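Local coordinates for Acarbose/maltose binding protein GacH (Streptomyces glaucescens, PDB 3K01), which binds acarbose and an acarbose homolog, and probably maltose, as the solute receptor of an ABC transporter, at residues F32-N37 and A42-L47; Y195-G200 and G292-G297; R220-I225 and D394-N399. All coordinates share one frame; numbering follows the deposited sequence.

Contact 1: F32-N37 and A42-L47; sequences FWDTSN and ATYQAL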
ATOM      1  N   PHE A  32      18.926 -13.646  -1.447  1.00  9.50           N
ATOM      2  CA  PHE A  32      17.834 -12.671  -1.532  1.00  9.41           C
ATOM      3  C   PHE A  32      16.501 -13.393  -1.529  1.00  9.39           C
ATOM      4  O   PHE A  32      16.262 -14.226  -2.403  1.00  9.71           O
ATOM      5  CB  PHE A  32      17.992 -11.841  -2.823  1.00  9.49           C
ATOM      6  CG  PHE A  32      16.796 -10.954  -3.169  1.00  9.45           C
ATOM      7  CD1 PHE A  32      16.129 -10.199  -2.195  1.00  9.15           C
ATOM      8  CD2 PHE A  32      16.368 -10.849  -4.487  1.00  9.35           C
ATOM      9  CE1 PHE A  32      15.045  -9.388  -2.526  1.00 10.03           C
ATOM     10  CE2 PHE A  32      15.304 -10.046  -4.827  1.00 10.45           C
ATOM     11  CZ  PHE A  32      14.642  -9.300  -3.859  1.00 10.44           C
ATOM     12  N   TRP A  33      15.645 -13.086  -0.549  1.00  9.53           N
ATOM     13  CA  TRP A  33      14.271 -13.605  -0.547  1.00  9.03           C
ATOM     14  C   TRP A  33      13.319 -12.573  -1.107  1.00  9.50           C
ATOM     15  O   TRP A  33      13.116 -11.496  -0.520  1.00  9.61           O
ATOM     16  CB  TRP A  33      13.841 -13.987   0.864  1.00  9.45           C
ATOM     17  CG  TRP A  33      14.451 -15.258   1.386  1.00  8.89           C
ATOM     18  CD1 TRP A  33      15.440 -16.022   0.795  1.00  9.75           C
ATOM     19  CD2 TRP A  33      14.133 -15.904   2.623  1.00  8.23           C
ATOM     20  NE1 TRP A  33      15.732 -17.109   1.595  1.00 10.29           N
ATOM     21  CE2 TRP A  33      14.964 -17.045   2.729  1.00  9.65           C
ATOM     22  CE3 TRP A  33      13.236 -15.623   3.663  1.00  9.79           C
ATOM     23  CZ2 TRP A  33      14.893 -17.920   3.818  1.00 10.68           C
ATOM     24  CZ3 TRP A  33      13.187 -16.487   4.758  1.00 10.90           C
ATOM     25  CH2 TRP A  33      14.020 -17.609   4.827  1.00 10.82           C
ATOM     26  N   ASP A  34      12.771 -12.907  -2.280  1.00  9.77           N
ATOM     27  CA  ASP A  34      11.809 -12.086  -2.998  1.00 10.15           C
ATOM     28  C   ASP A  34      10.406 -12.625  -2.773  1.00 10.58           C
ATOM     29  O   ASP A  34      10.212 -13.834  -2.668  1.00 13.02           O
ATOM     30  CB  ASP A  34      12.164 -12.132  -4.482  1.00 10.69           C
ATOM     31  CG  ASP A  34      11.204 -11.343  -5.349  1.00 10.07           C
ATOM     32  OD1 ASP A  34      10.587 -10.363  -4.872  1.00 10.49           O
ATOM     33  OD2 ASP A  34      11.075 -11.728  -6.533  1.00 11.81           O
ATOM     34  N   THR A  35       9.434 -11.728  -2.667  1.00 11.05           N
ATOM     35  CA  THR A  35       8.023 -12.126  -2.453  1.00 11.16           C
ATOM     36  C   THR A  35       7.156 -11.819  -3.686  1.00 11.59           C
ATOM     37  O   THR A  35       5.921 -11.921  -3.611  1.00 12.62           O
ATOM     38  CB  THR A  35       7.406 -11.326  -1.325  1.00 11.63           C
ATOM     39  OG1 THR A  35       7.529  -9.944  -1.673  1.00 11.65           O
ATOM     40  CG2 THR A  35       8.109 -11.593  -0.000  1.00 12.78           C
ATOM     41  N   SER A  36       7.756 -11.423  -4.802  1.00 11.46           N
ATOM     42  CA  SER A  36       6.975 -11.081  -5.983  1.00 11.77           C
ATOM     43  C   SER A  36       6.172 -12.294  -6.479  1.00 12.45           C
ATOM     44  O   SER A  36       6.483 -13.458  -6.177  1.00 12.33           O
ATOM     45  CB  SER A  36       7.866 -10.468  -7.070  1.00 11.79           C
ATOM     46  OG  SER A  36       8.651 -11.467  -7.688  1.00 11.67           O
ATOM     47  N   ASN A  37       5.112 -12.000  -7.223  1.00 13.62           N
ATOM     48  CA  ASN A  37       4.174 -13.056  -7.624  1.00 13.85           C
ATOM     49  C   ASN A  37       4.646 -13.913  -8.805  1.00 14.18           C
ATOM     50  O   ASN A  37       5.724 -13.704  -9.377  1.00 13.30           O
ATOM     51  CB  ASN A  37       2.758 -12.481  -7.841  1.00 14.35           C
ATOM     52  CG  ASN A  37       2.650 -11.628  -9.077  1.00 15.13           C
ATOM     53  OD1 ASN A  37       3.382 -11.802 -10.043  1.00 17.50           O
ATOM     54  ND2 ASN A  37       1.689 -10.710  -9.064  1.00 18.16           N
ATOM     55  N   ALA A  42      10.136 -14.211 -12.513  1.00 12.02           N
ATOM     56  CA  ALA A  42      11.200 -14.418 -13.514  1.00 12.43           C
ATOM     57  C   ALA A  42      11.976 -13.123 -13.751  1.00 12.36           C
ATOM     58  O   ALA A  42      13.201 -13.121 -13.824  1.00 12.48           O
ATOM     59  CB  ALA A  42      10.638 -14.963 -14.844  1.00 13.48           C
ATOM     60  N   THR A  43      11.251 -12.015 -13.855  1.00 12.04           N
ATOM     61  CA  THR A  43      11.885 -10.718 -14.060  1.00 11.99           C
ATOM     62  C   THR A  43      12.722 -10.331 -12.849  1.00 11.46           C
ATOM     63  O   THR A  43      13.871  -9.868 -13.003  1.00 10.93           O
ATOM     64  CB  THR A  43      10.835  -9.630 -14.334  1.00 12.39           C
ATOM     65  OG1 THR A  43      10.167  -9.931 -15.565  1.00 14.02           O
ATOM     66  CG2 THR A  43      11.455  -8.242 -14.428  1.00 13.67           C
ATOM     67  N   TYR A  44      12.160 -10.503 -11.655  1.00 10.12           N
ATOM     68  CA  TYR A  44      12.921 -10.117 -10.470  1.00 10.13           C
ATOM     69  C   TYR A  44      14.164 -10.990 -10.267  1.00 10.71           C
ATOM     70  O   TYR A  44      15.199 -10.470  -9.814  1.00 10.67           O
ATOM     71  CB  TYR A  44      12.042 -10.088  -9.221  1.00 10.26           C
ATOM     72  CG  TYR A  44      11.473  -8.713  -8.886  1.00  9.56           C
ATOM     73  CD1 TYR A  44      12.309  -7.615  -8.701  1.00  9.75           C
ATOM     74  CD2 TYR A  44      10.101  -8.512  -8.746  1.00  9.19           C
ATOM     75  CE1 TYR A  44      11.794  -6.350  -8.363  1.00  8.85           C
ATOM     76  CE2 TYR A  44       9.590  -7.268  -8.396  1.00  8.22           C
ATOM     77  CZ  TYR A  44      10.441  -6.197  -8.210  1.00  9.40           C
ATOM     78  OH  TYR A  44       9.939  -4.964  -7.835  1.00  9.10           O
ATOM     79  N   GLN A  45      14.086 -12.291 -10.582  1.00 10.11           N
ATOM     80  CA  GLN A  45      15.260 -13.145 -10.509  1.00 10.98           C
ATOM     81  C   GLN A  45      16.333 -12.658 -11.474  1.00 11.50           C
ATOM     82  O   GLN A  45      17.513 -12.604 -11.118  1.00 10.62           O
ATOM     83  CB  GLN A  45      14.906 -14.606 -10.784  1.00 11.33           C
ATOM     84  CG  GLN A  45      16.151 -15.493 -10.726  1.00 12.26           C
ATOM     85  CD  GLN A  45      15.891 -16.981 -10.695  1.00 13.91           C
ATOM     86  OE1 GLN A  45      16.844 -17.763 -10.589  1.00 17.30           O
ATOM     87  NE2 GLN A  45      14.634 -17.383 -10.772  1.00 13.62           N
ATOM     88  N   ALA A  46      15.940 -12.303 -12.695  1.00 11.25           N
ATOM     89  CA  ALA A  46      16.914 -11.805 -13.664  1.00 11.51           C
ATOM     90  C   ALA A  46      17.529 -10.494 -13.197  1.00 10.97           C
ATOM     91  O   ALA A  46      18.742 -10.281 -13.341  1.00 11.59           O
ATOM     92  CB  ALA A  46      16.285 -11.662 -15.038  1.00 11.86           C
ATOM     93  N   LEU A  47      16.704  -9.593 -12.640  1.00 11.38           N
ATOM     94  CA  LEU A  47      17.240  -8.330 -12.122  1.00 11.58           C
ATOM     95  C   LEU A  47      18.219  -8.596 -10.976  1.00 10.47           C
ATOM     96  O   LEU A  47      19.319  -8.042 -10.962  1.00 11.70           O
ATOM     97  CB  LEU A  47      16.097  -7.418 -11.645  1.00 11.45           C
ATOM     98  CG  LEU A  47      15.225  -6.829 -12.747  1.00 12.45           C
ATOM     99  CD1 LEU A  47      13.997  -6.136 -12.174  1.00 12.78           C
ATOM    100  CD2 LEU A  47      16.047  -5.850 -13.563  1.00 13.81           C
TER
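Tyr44 of helix 41-49 lies against Asp34 and Ser36, at the point where strand 28-34 gives way to a loop. The strand, this helix and the parallel neighbouring strand 58-64 form a beta-alpha-beta crossover, and the contact ties the first strand of that unit to the helix that follows it. Asp34 OD2 sits 3.3 Å from Tyr44 CB, against the methylene that carries the ring, with Tyr44 CG the next nearest atom. Farther out along the ring, Ser36 CB approaches Tyr44 CD2 to 3.4 Å, with Ser36 OG nearly as close to the same carbon. Both residues reach the ring obliquely, and the carboxylate and ring planes are 69° apart. Tyr44 has a chi1 of -95°, some way beyond the usual staggered value, which brings CD2 against Ser36 CB and OG. No hydrogen bond joins the two segments; those of the Asp34 carboxylate come from Ser36 and Tyr62. An Asx turn places Ser36: its backbone N donates to Asp34 OD1 at 3.0 Å, meeting that oxygen from above the carboxylate plane. In the next shell Tyr62 OH, from strand 58-64, bonds to Asp34 OD2, while Arg89 makes a long, weak ion pair with OD1 and touches Tyr44. Three hydrogen-bond donors, Ser36 N, Ser36 OG and Tyr62 OH, thus hold the buried carboxylate, and Arg89 may help to favour its charged form. The shorter of the two Ser36 bonds runs from Ser36 OG to Asp34 OD2 over 2.7 Å, on the syn side and 30° out of the carboxylate plane.

Contact 2: Y195-G200 and G292-G297; sequences YLYGEG and GSPQGG
Tyr197 and Gly292 bring their CA atoms to within 5.2 Å, where the final turn of helix 193-198 meets the chain that runs on as strand 293-302. Gly292 is almost fully extended and has no side chain, which lets the helix come this close. The helix then stops in a Schellman motif with Gly200, at positive phi, as its C-prime residue. Tyr197 carries nearly all the side-chain contact. Its ring runs alongside the incoming chain and presents one edge to it: CD2 lies 3.5 Å from Gly292 O, and CE2 lies 3.6 Å from Pro294 N, both close to the ring plane. With CG beside the backbone N (chi1 -59°), the ring leaves the helix along the strand. The only apolar side-chain pair joins Tyr197 CE2 to Pro294 CB at 4.1 Å. Leu193 and Pro194, earlier in the same helix, also pack on Pro294. A bridging water donates to Tyr197 OH at 2.9 Å and accepts from Gln295 N at 3.1 Å. The edge contact thus supplies close fit without a direct hydrogen bond, and the water provides a partner for a buried strand N-H while linking it to the phenol.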
ATOM      1  N   TYR A 195     -11.357   7.170   4.255  1.00  6.42           N
ATOM      2  CA  TYR A 195     -12.366   7.969   4.959  1.00  6.87           C
ATOM      3  C   TYR A 195     -11.816   8.650   6.203  1.00  7.20           C
ATOM      4  O   TYR A 195     -12.153   9.803   6.491  1.00  7.56           O
ATOM      5  CB  TYR A 195     -13.611   7.119   5.288  1.00  7.41           C
ATOM      6  CG  TYR A 195     -14.215   6.562   4.015  1.00  7.68           C
ATOM      7  CD1 TYR A 195     -14.843   7.380   3.081  1.00  9.28           C
ATOM      8  CD2 TYR A 195     -14.099   5.226   3.725  1.00  8.45           C
ATOM      9  CE1 TYR A 195     -15.350   6.849   1.892  1.00  9.74           C
ATOM     10  CE2 TYR A 195     -14.597   4.685   2.557  1.00  9.87           C
ATOM     11  CZ  TYR A 195     -15.231   5.520   1.656  1.00  9.65           C
ATOM     12  OH  TYR A 195     -15.681   4.972   0.461  1.00 11.75           O
ATOM     13  N   LEU A 196     -10.955   7.936   6.936  1.00  7.02           N
ATOM     14  CA  LEU A 196     -10.302   8.521   8.097  1.00  7.15           C
ATOM     15  C   LEU A 196      -9.429   9.712   7.674  1.00  7.22           C
ATOM     16  O   LEU A 196      -9.533  10.811   8.233  1.00  8.01           O
ATOM     17  CB  LEU A 196      -9.478   7.469   8.818  1.00  7.18           C
ATOM     18  CG  LEU A 196      -8.754   7.991  10.078  1.00  7.38           C
ATOM     19  CD1 LEU A 196      -9.744   8.475  11.151  1.00  8.89           C
ATOM     20  CD2 LEU A 196      -7.875   6.910  10.603  1.00  8.89           C
ATOM     21  N   TYR A 197      -8.596   9.510   6.646  1.00  6.89           N
ATOM     22  CA  TYR A 197      -7.714  10.580   6.176  1.00  7.16           C
ATOM     23  C   TYR A 197      -8.553  11.731   5.608  1.00  7.49           C
ATOM     24  O   TYR A 197      -8.194  12.905   5.753  1.00  8.07           O
ATOM     25  CB  TYR A 197      -6.745  10.024   5.126  1.00  7.34           C
ATOM     26  CG  TYR A 197      -5.870   8.886   5.603  1.00  6.46           C
ATOM     27  CD1 TYR A 197      -5.434   8.794   6.932  1.00  7.05           C
ATOM     28  CD2 TYR A 197      -5.503   7.872   4.729  1.00  6.32           C
ATOM     29  CE1 TYR A 197      -4.617   7.747   7.340  1.00  8.38           C
ATOM     30  CE2 TYR A 197      -4.698   6.855   5.118  1.00  7.28           C
ATOM     31  CZ  TYR A 197      -4.275   6.758   6.436  1.00  7.36           C
ATOM     32  OH  TYR A 197      -3.447   5.717   6.818  1.00  8.65           O
ATOM     33  N   GLY A 198      -9.676  11.391   4.977  1.00  6.95           N
ATOM     34  CA  GLY A 198     -10.543  12.426   4.416  1.00  7.21           C
ATOM     35  C   GLY A 198     -11.133  13.343   5.492  1.00  8.10           C
ATOM     36  O   GLY A 198     -11.519  14.480   5.206  1.00  7.53           O
ATOM     37  N   GLU A 199     -11.237  12.830   6.717  1.00  7.72           N
ATOM     38  CA  GLU A 199     -11.706  13.648   7.834  1.00  7.94           C
ATOM     39  C   GLU A 199     -10.565  14.319   8.571  1.00  8.51           C
ATOM     40  O   GLU A 199     -10.768  14.949   9.623  1.00  9.67           O
ATOM     41  CB  GLU A 199     -12.536  12.793   8.793  1.00  7.80           C
ATOM     42  CG  GLU A 199     -13.834  12.286   8.170  1.00  9.08           C
ATOM     43  CD  GLU A 199     -14.606  13.404   7.511  1.00  9.83           C
ATOM     44  OE1 GLU A 199     -14.916  14.381   8.239  1.00 11.11           O
ATOM     45  OE2 GLU A 199     -14.886  13.346   6.296  1.00  9.88           O
ATOM     46  N   GLY A 200      -9.363  14.215   8.028  1.00  8.50           N
ATOM     47  CA  GLY A 200      -8.179  14.816   8.640  1.00  9.83           C
ATOM     48  C   GLY A 200      -7.679  14.018   9.811  1.00 10.05           C
ATOM     49  O   GLY A 200      -6.933  14.539  10.648  1.00 11.26           O
ATOM     50  N   GLY A 292      -6.665  11.677   1.507  1.00  7.33           N
ATOM     51  CA  GLY A 292      -5.512  10.796   1.465  1.00  6.84           C
ATOM     52  C   GLY A 292      -5.895   9.352   1.363  1.00  6.57           C
ATOM     53  O   GLY A 292      -7.009   8.957   1.742  1.00  6.87           O
ATOM     54  N   SER A 293      -4.945   8.542   0.905  1.00  6.18           N
ATOM     55  CA  SER A 293      -5.136   7.115   0.733  1.00  6.79           C
ATOM     56  C   SER A 293      -3.990   6.389   1.426  1.00  7.29           C
ATOM     57  O   SER A 293      -2.887   6.928   1.548  1.00  7.33           O
ATOM     58  CB  SER A 293      -5.189   6.764  -0.763  1.00  6.52           C
ATOM     59  OG  SER A 293      -4.112   7.379  -1.448  1.00  7.80           O
ATOM     60  N   PRO A 294      -4.223   5.178   1.915  1.00  6.09           N
ATOM     61  CA  PRO A 294      -3.158   4.492   2.640  1.00  6.99           C
ATOM     62  C   PRO A 294      -2.025   4.034   1.732  1.00  7.75           C
ATOM     63  O   PRO A 294      -2.202   3.778   0.541  1.00  7.63           O
ATOM     64  CB  PRO A 294      -3.878   3.310   3.264  1.00  6.49           C
ATOM     65  CG  PRO A 294      -5.025   3.027   2.289  1.00  6.76           C
ATOM     66  CD  PRO A 294      -5.465   4.377   1.841  1.00  6.95           C
ATOM     67  N   GLN A 295      -0.864   3.845   2.335  1.00  7.73           N
ATOM     68  CA  GLN A 295       0.363   3.541   1.592  1.00  7.54           C
ATOM     69  C   GLN A 295       0.713   2.081   1.677  1.00  7.42           C
ATOM     70  O   GLN A 295       0.765   1.514   2.770  1.00  8.27           O
ATOM     71  CB  GLN A 295       1.497   4.302   2.258  1.00  8.24           C
ATOM     72  CG  GLN A 295       2.864   4.079   1.623  1.00  8.42           C
ATOM     73  CD  GLN A 295       3.962   4.750   2.397  1.00  8.69           C
ATOM     74  OE1 GLN A 295       3.707   5.548   3.283  1.00  9.07           O
ATOM     75  NE2 GLN A 295       5.208   4.462   2.023  1.00  8.40           N
ATOM     76  N   GLY A 296       0.972   1.463   0.526  1.00  7.03           N
ATOM     77  CA  GLY A 296       1.515   0.121   0.476  1.00  7.67           C
ATOM     78  C   GLY A 296       2.819   0.106  -0.308  1.00  6.62           C
ATOM     79  O   GLY A 296       3.375   1.146  -0.674  1.00  7.12           O
ATOM     80  N   GLY A 297       3.293  -1.101  -0.552  1.00  7.81           N
ATOM     81  CA  GLY A 297       4.503  -1.285  -1.352  1.00  7.17           C
ATOM     82  C   GLY A 297       5.531  -2.130  -0.632  1.00  7.57           C
ATOM     83  O   GLY A 297       5.268  -2.760   0.404  1.00  8.13           O
TER
HETATM   84  O   HOH W   1      -1.281   4.504   5.304  1.00  8.46           O

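Contact 3: R220-I225 and D394-N399; sequences RAYRVI and DEAAAN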
ATOM      1  N   ARG A 220     -16.172  10.976  12.921  1.00  7.16           N
ATOM      2  CA  ARG A 220     -16.731  11.416  11.636  1.00  7.64           C
ATOM      3  C   ARG A 220     -16.479  10.393  10.546  1.00  7.63           C
ATOM      4  O   ARG A 220     -17.330  10.213   9.682  1.00  8.59           O
ATOM      5  CB  ARG A 220     -16.168  12.760  11.179  1.00  8.62           C
ATOM      6  CG  ARG A 220     -16.680  13.954  11.989  1.00  9.16           C
ATOM      7  CD  ARG A 220     -16.369  15.249  11.273  1.00 10.32           C
ATOM      8  NE  ARG A 220     -14.942  15.423  10.945  1.00 11.88           N
ATOM      9  CZ  ARG A 220     -14.048  15.998  11.746  1.00 12.56           C
ATOM     10  NH1 ARG A 220     -12.779  16.117  11.371  1.00 10.87           N
ATOM     11  NH2 ARG A 220     -14.434  16.473  12.935  1.00 14.13           N
ATOM     12  N   ALA A 221     -15.321   9.742  10.545  1.00  6.75           N
ATOM     13  CA  ALA A 221     -15.036   8.754   9.502  1.00  6.88           C
ATOM     14  C   ALA A 221     -15.998   7.566   9.572  1.00  7.01           C
ATOM     15  O   ALA A 221     -16.499   7.103   8.525  1.00  7.34           O
ATOM     16  CB  ALA A 221     -13.611   8.301   9.604  1.00  8.25           C
ATOM     17  N   TYR A 222     -16.247   7.044  10.779  1.00  6.54           N
ATOM     18  CA  TYR A 222     -17.255   6.005  10.894  1.00  7.51           C
ATOM     19  C   TYR A 222     -18.643   6.504  10.470  1.00  7.55           C
ATOM     20  O   TYR A 222     -19.426   5.745   9.872  1.00  7.87           O
ATOM     21  CB  TYR A 222     -17.274   5.421  12.307  1.00  7.77           C
ATOM     22  CG  TYR A 222     -16.121   4.497  12.639  1.00  7.21           C
ATOM     23  CD1 TYR A 222     -15.995   3.257  12.017  1.00  8.60           C
ATOM     24  CD2 TYR A 222     -15.167   4.855  13.604  1.00  8.13           C
ATOM     25  CE1 TYR A 222     -14.964   2.387  12.360  1.00  7.74           C
ATOM     26  CE2 TYR A 222     -14.134   3.985  13.943  1.00  7.68           C
ATOM     27  CZ  TYR A 222     -14.032   2.766  13.302  1.00  6.73           C
ATOM     28  OH  TYR A 222     -13.042   1.858  13.614  1.00  7.51           O
ATOM     29  N   ARG A 223     -18.962   7.761  10.786  1.00  6.79           N
ATOM     30  CA  ARG A 223     -20.244   8.326  10.356  1.00  7.66           C
ATOM     31  C   ARG A 223     -20.339   8.415   8.839  1.00  8.08           C
ATOM     32  O   ARG A 223     -21.390   8.145   8.274  1.00  8.29           O
ATOM     33  CB  ARG A 223     -20.449   9.699  10.985  1.00  7.85           C
ATOM     34  CG  ARG A 223     -21.859  10.250  10.815  1.00 10.05           C
ATOM     35  CD  ARG A 223     -22.063  11.538  11.583  1.00 12.80           C
ATOM     36  NE  ARG A 223     -21.963  11.308  13.018  1.00 13.57           N
ATOM     37  CZ  ARG A 223     -21.065  11.873  13.824  1.00 13.64           C
ATOM     38  NH1 ARG A 223     -20.158  12.731  13.353  1.00 17.00           N
ATOM     39  NH2 ARG A 223     -21.098  11.588  15.115  1.00 16.39           N
ATOM     40  N   VAL A 224     -19.257   8.809   8.179  1.00  8.06           N
ATOM     41  CA  VAL A 224     -19.270   8.949   6.709  1.00  8.92           C
ATOM     42  C   VAL A 224     -19.595   7.634   6.030  1.00  8.02           C
ATOM     43  O   VAL A 224     -20.413   7.596   5.094  1.00  8.36           O
ATOM     44  CB  VAL A 224     -17.893   9.477   6.212  1.00  9.49           C
ATOM     45  CG1 VAL A 224     -17.694   9.249   4.688  1.00 11.53           C
ATOM     46  CG2 VAL A 224     -17.722  10.938   6.556  1.00 10.46           C
ATOM     47  N   ILE A 225     -18.994   6.540   6.475  1.00  7.47           N
ATOM     48  CA  ILE A 225     -19.229   5.290   5.768  1.00  7.94           C
ATOM     49  C   ILE A 225     -20.679   4.840   5.933  1.00  7.56           C
ATOM     50  O   ILE A 225     -21.298   4.348   4.987  1.00  8.24           O
ATOM     51  CB  ILE A 225     -18.217   4.166   6.148  1.00  7.61           C
ATOM     52  CG1 ILE A 225     -18.375   3.681   7.610  1.00  7.91           C
ATOM     53  CG2 ILE A 225     -16.786   4.600   5.820  1.00  8.49           C
ATOM     54  CD1 ILE A 225     -17.495   2.479   7.927  1.00  8.30           C
ATOM     55  N   ASP A 394     -19.668   6.977  17.373  1.00  9.08           N
ATOM     56  CA  ASP A 394     -18.898   7.390  18.539  1.00  8.44           C
ATOM     57  C   ASP A 394     -18.428   6.165  19.315  1.00  8.90           C
ATOM     58  O   ASP A 394     -17.279   6.128  19.757  1.00  8.58           O
ATOM     59  CB  ASP A 394     -19.734   8.283  19.448  1.00  8.59           C
ATOM     60  CG  ASP A 394     -18.929   8.791  20.614  1.00  8.85           C
ATOM     61  OD1 ASP A 394     -18.184   9.754  20.405  1.00 11.35           O
ATOM     62  OD2 ASP A 394     -19.016   8.206  21.704  1.00 10.53           O
ATOM     63  N   GLU A 395     -19.295   5.184  19.522  1.00  8.25           N
ATOM     64  CA  GLU A 395     -18.892   3.990  20.257  1.00  9.15           C
ATOM     65  C   GLU A 395     -17.852   3.217  19.449  1.00  8.36           C
ATOM     66  O   GLU A 395     -16.911   2.659  20.023  1.00  8.92           O
ATOM     67  CB  GLU A 395     -20.082   3.083  20.590  1.00  9.63           C
ATOM     68  CG  GLU A 395     -19.700   1.916  21.503  1.00 11.47           C
ATOM     69  CD  GLU A 395     -20.835   1.007  21.879  1.00 15.30           C
ATOM     70  OE1 GLU A 395     -21.856   0.988  21.163  1.00 19.33           O
ATOM     71  OE2 GLU A 395     -20.708   0.295  22.907  1.00 20.66           O
ATOM     72  N   ALA A 396     -18.007   3.167  18.123  1.00  7.87           N
ATOM     73  CA  ALA A 396     -17.014   2.496  17.276  1.00  7.76           C
ATOM     74  C   ALA A 396     -15.643   3.137  17.440  1.00  7.57           C
ATOM     75  O   ALA A 396     -14.639   2.439  17.572  1.00  7.78           O
ATOM     76  CB  ALA A 396     -17.427   2.555  15.814  1.00  8.35           C
ATOM     77  N   ALA A 397     -15.585   4.455  17.398  1.00  7.33           N
ATOM     78  CA  ALA A 397     -14.320   5.157  17.560  1.00  8.03           C
ATOM     79  C   ALA A 397     -13.724   4.921  18.941  1.00  8.31           C
ATOM     80  O   ALA A 397     -12.522   4.615  19.063  1.00  8.72           O
ATOM     81  CB  ALA A 397     -14.520   6.636  17.295  1.00  9.25           C
ATOM     82  N   ALA A 398     -14.558   4.998  19.980  1.00  8.46           N
ATOM     83  CA  ALA A 398     -14.106   4.723  21.349  1.00  8.39           C
ATOM     84  C   ALA A 398     -13.569   3.303  21.492  1.00  8.49           C
ATOM     85  O   ALA A 398     -12.510   3.078  22.117  1.00  9.55           O
ATOM     86  CB  ALA A 398     -15.267   4.962  22.325  1.00  9.15           C
ATOM     87  N   ASN A 399     -14.260   2.339  20.900  1.00  8.07           N
ATOM     88  CA  ASN A 399     -13.826   0.951  20.977  1.00  8.27           C
ATOM     89  C   ASN A 399     -12.486   0.774  20.257  1.00  8.36           C
ATOM     90  O   ASN A 399     -11.608   0.036  20.715  1.00  8.56           O
ATOM     91  CB  ASN A 399     -14.846   0.027  20.305  1.00  8.91           C
ATOM     92  CG  ASN A 399     -16.081  -0.202  21.143  1.00  9.72           C
ATOM     93  OD1 ASN A 399     -16.100   0.075  22.351  1.00 11.68           O
ATOM     94  ND2 ASN A 399     -17.119  -0.707  20.518  1.00  9.11           N
TER
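Tyr222 turns its ring onto Ala396 through a chi1 of -75°, which puts CG beside the backbone N and anti to the carbonyl carbon; a chi2 of -68° then presents a flat face to helix 393-407. The result is a CH-pi contact, with Ala396 CB standing 3.8 Å from the ring centroid and 8° off the ring normal, so that the methyl sits almost exactly over the middle of the ring. One side of the same ring reaches farther along the partner helix. Tyr222 CE2 lies 3.8 Å from Ala397 N, approached obliquely, and Tyr222 CD2 comes to 4.1 Å from Ala397 CB. Two successive alanines therefore make a low surface on which one aromatic ring can lie, and the CA atoms of Tyr222 and Ala396 are 7.3 Å apart. Other parts of the fold complete the setting: Phe192 stacks with the Tyr222 ring, and Val386 of helix 376-387 touches both Tyr222 and Ala396. The contact thus joins helix 216-230 to the C-terminal helix of the chain, with helix 376-387 packed against both. On the exposed side, Arg223 NH2 and Asp394 OD1 are 6.3 Å apart, too far for a salt bridge. The phenol is not left to the apolar surface, since Tyr222 OH hydrogen-bonds Thr400 OG1, which also bonds Ala396 O. Cohesion between the two segments is thus dispersive and CH-pi in nature, while the polar tie from the ring to the partner helix is made one turn beyond Ala396.

Overall arrangement
Contact 1 closes early in the chain, whereas contacts 2 and 3 interleave, their segments alternating in sequence. Contacts 1 and 2 have centres 29 Å apart and reach the same mixed sheet, one through strand 28-34 and the other through strand 293-302; strand 87-91 pairs with both. Contacts 2 and 3 are neighbours, with centres 16 Å apart, and touch through the Glu199–Arg220 salt bridge and the packing of Tyr195 on Ile225. Contact 3 lies across the chain's centre from contact 1, about 41 Å away between centres. The contacts thus span both sides of the chain's centre, as would be expected in the two-lobed fold of solute-binding proteins.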